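Local coordinates for tyrosyl-tRNA synthetase (Pyrococcus horikoshii, PDB 2CYC) that attaches L-tyrosine to tRNA(Tyr), first activating the amino acid with ATP and then transferring it to the acceptor end of the tRNA, at the interface of chains A and B. Residues are numbered along the deposited sequence; one frame, centred on the assembly and turned at random. Chains: chain A/B, tyrosyl-tRNA synthetase.

The interface of chains A and B. Residues chain A 78-79, 81, 162-164; chain B 135, 138-139.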
ATOM      1  N   TRP A  78       6.773  12.732   3.242  1.00 19.14           N
ATOM      2  CA  TRP A  78       7.315  11.980   4.369  1.00 21.42           C
ATOM      3  C   TRP A  78       7.825  10.634   3.830  1.00 27.03           C
ATOM      4  O   TRP A  78       8.939  10.199   4.133  1.00 23.60           O
ATOM      5  CB  TRP A  78       6.200  11.791   5.406  1.00 19.44           C
ATOM      6  CG  TRP A  78       6.384  10.673   6.401  1.00 21.19           C
ATOM      7  CD1 TRP A  78       7.526  10.352   7.089  1.00 20.39           C
ATOM      8  CD2 TRP A  78       5.374   9.755   6.844  1.00 18.45           C
ATOM      9  NE1 TRP A  78       7.284   9.289   7.935  1.00 25.70           N
ATOM     10  CE2 TRP A  78       5.974   8.902   7.804  1.00 20.78           C
ATOM     11  CE3 TRP A  78       4.014   9.571   6.523  1.00 18.03           C
ATOM     12  CZ2 TRP A  78       5.263   7.871   8.448  1.00 22.39           C
ATOM     13  CZ3 TRP A  78       3.303   8.551   7.162  1.00 18.95           C
ATOM     14  CH2 TRP A  78       3.935   7.709   8.118  1.00 23.65           C
ATOM     15  N   ILE A  79       7.000   9.995   3.009  1.00 21.36           N
ATOM     16  CA  ILE A  79       7.343   8.719   2.392  1.00 22.96           C
ATOM     17  C   ILE A  79       8.571   8.878   1.504  1.00 24.54           C
ATOM     18  O   ILE A  79       9.460   8.020   1.481  1.00 23.12           O
ATOM     19  CB  ILE A  79       6.179   8.208   1.515  1.00 18.16           C
ATOM     20  CG1 ILE A  79       5.068   7.651   2.409  1.00 14.53           C
ATOM     21  CG2 ILE A  79       6.685   7.179   0.507  1.00 12.34           C
ATOM     22  CD1 ILE A  79       3.821   7.242   1.633  1.00 13.59           C
ATOM     23  N   ASP A  81      11.014  10.760   1.869  1.00 22.68           N
ATOM     24  CA  ASP A  81      12.137  11.263   2.665  1.00 26.15           C
ATOM     25  C   ASP A  81      12.488  12.745   2.529  1.00 31.02           C
ATOM     26  O   ASP A  81      13.659  13.109   2.594  1.00 25.86           O
ATOM     27  CB  ASP A  81      13.393  10.435   2.379  1.00 28.72           C
ATOM     28  CG  ASP A  81      13.197   8.963   2.681  1.00 31.89           C
ATOM     29  OD1 ASP A  81      12.688   8.643   3.779  1.00 30.18           O
ATOM     30  OD2 ASP A  81      13.555   8.128   1.825  1.00 31.60           O
ATOM     31  N   ASP A 162      12.450   0.888  -0.076  1.00 27.28           N
ATOM     32  CA  ASP A 162      11.462   0.530   0.939  1.00 26.84           C
ATOM     33  C   ASP A 162      10.078   0.417   0.303  1.00 23.36           C
ATOM     34  O   ASP A 162       9.786   1.065  -0.708  1.00 19.12           O
ATOM     35  CB  ASP A 162      11.448   1.554   2.080  1.00 27.88           C
ATOM     36  CG  ASP A 162      11.140   2.961   1.605  1.00 33.84           C
ATOM     37  OD1 ASP A 162      12.065   3.656   1.125  1.00 38.07           O
ATOM     38  OD2 ASP A 162       9.966   3.368   1.710  1.00 31.45           O
ATOM     39  N   PHE A 163       9.219  -0.397   0.904  1.00 19.10           N
ATOM     40  CA  PHE A 163       7.902  -0.613   0.340  1.00 18.91           C
ATOM     41  C   PHE A 163       6.984   0.600   0.290  1.00 20.44           C
ATOM     42  O   PHE A 163       6.176   0.723  -0.635  1.00 20.42           O
ATOM     43  CB  PHE A 163       7.190  -1.767   1.058  1.00 20.70           C
ATOM     44  CG  PHE A 163       5.901  -2.176   0.391  1.00 18.08           C
ATOM     45  CD1 PHE A 163       4.676  -1.895   0.981  1.00 17.34           C
ATOM     46  CD2 PHE A 163       5.919  -2.785  -0.863  1.00 12.24           C
ATOM     47  CE1 PHE A 163       3.477  -2.210   0.330  1.00 19.18           C
ATOM     48  CE2 PHE A 163       4.729  -3.106  -1.527  1.00 19.17           C
ATOM     49  CZ  PHE A 163       3.502  -2.815  -0.927  1.00 15.39           C
ATOM     50  N   ALA A 164       7.104   1.494   1.268  1.00 17.74           N
ATOM     51  CA  ALA A 164       6.249   2.678   1.320  1.00 20.06           C
ATOM     52  C   ALA A 164       6.318   3.504   0.044  1.00 19.42           C
ATOM     53  O   ALA A 164       5.313   4.084  -0.368  1.00 14.57           O
ATOM     54  CB  ALA A 164       6.609   3.557   2.532  1.00 15.99           C
TER
ATOM     55  N   ILE B 135       1.991   2.755   6.651  1.00 17.26           N
ATOM     56  CA  ILE B 135       3.056   3.484   5.960  1.00 17.98           C
ATOM     57  C   ILE B 135       4.327   3.449   6.811  1.00 19.71           C
ATOM     58  O   ILE B 135       5.420   3.175   6.305  1.00 22.92           O
ATOM     59  CB  ILE B 135       2.664   4.968   5.703  1.00 20.79           C
ATOM     60  CG1 ILE B 135       1.466   5.047   4.753  1.00 26.23           C
ATOM     61  CG2 ILE B 135       3.835   5.719   5.097  1.00 17.39           C
ATOM     62  CD1 ILE B 135       1.706   4.381   3.402  1.00 32.04           C
ATOM     63  N   SER B 138       5.828   0.139   6.477  1.00 24.42           N
ATOM     64  CA  SER B 138       6.342  -0.008   5.114  1.00 20.27           C
ATOM     65  C   SER B 138       7.647   0.740   4.832  1.00 24.25           C
ATOM     66  O   SER B 138       8.413   0.338   3.951  1.00 21.53           O
ATOM     67  CB  SER B 138       5.275   0.418   4.111  1.00 26.91           C
ATOM     68  OG  SER B 138       4.125  -0.397   4.228  1.00 20.26           O
ATOM     69  N   LYS B 139       7.897   1.829   5.555  1.00 20.85           N
ATOM     70  CA  LYS B 139       9.134   2.587   5.365  1.00 23.11           C
ATOM     71  C   LYS B 139      10.302   1.787   5.934  1.00 23.62           C
ATOM     72  O   LYS B 139      11.459   2.115   5.682  1.00 28.33           O
ATOM     73  CB  LYS B 139       9.079   3.944   6.084  1.00 24.58           C
ATOM     74  CG  LYS B 139       8.206   5.000   5.417  1.00 29.28           C
ATOM     75  CD  LYS B 139       8.199   6.333   6.200  1.00 35.23           C
ATOM     76  CE  LYS B 139       9.583   6.987   6.301  1.00 29.12           C
ATOM     77  NZ  LYS B 139      10.156   7.379   4.979  1.00 30.50           N
TER
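One face of the A:Trp78 indole is covered by two side chains of chain B. The CG2 methyl of B:Ile135 lies over the six-membered ring, 3.9 Å from the ring centroid, as a CH-pi contact. On the same face, CD of B:Lys139 lies toward the rim, 3.5 Å from the indole nitrogen NE1. With CG anti to the backbone N (chi1 160°), the indole presents this face to chain B. The flat ring of A:Phe163 is met differently. The hydroxyl OG of B:Ser138 comes to its edge, in the ring plane, 3.6 Å from CD1.

The B:Ile135 methyl is shared. Its CG2 also touches CG1 of A:Ile79 at 3.5 Å, the two side chains meeting at about a right angle. Further along, CG of B:Lys139 packs on the CB methyl of A:Ala164.

The lysine is extended to CD, then bends at chi3 and chi4 (62° and 63°). This turn carries the amine NZ past the indole to two oxygens of chain A. NZ donates to the backbone O of A:Trp78 at 3.2 Å, tilted from the carbonyl plane. From above the carboxylate plane it also donates to OD1 of A:Asp81 at 3.1 Å, a hydrogen bond that is also a salt bridge. An alanine in place of B:Lys139 would probably leave the A:Asp81 carboxylate without its cationic mate and uncover part of the indole face.

A weak hydrogen bond runs from A:Ala164 N to B:Ser138 O at 3.2 Å. It joins the start of helix 164-178 to the last residue of helix 128-138 in the other subunit.

This patch is part of the two-fold interface of the homodimer, and its twin has the chains exchanged. A:Trp78 and A:Ile79 end helix 74-79, which also carries the tyrosine-pocket residue A:His76. Helix 164-178 bears the tyrosine-binding residues A:Tyr168, A:Gln172 and A:Asp175. On the chain A side the contact thus uses the ends of two helices that also carry pocket residues.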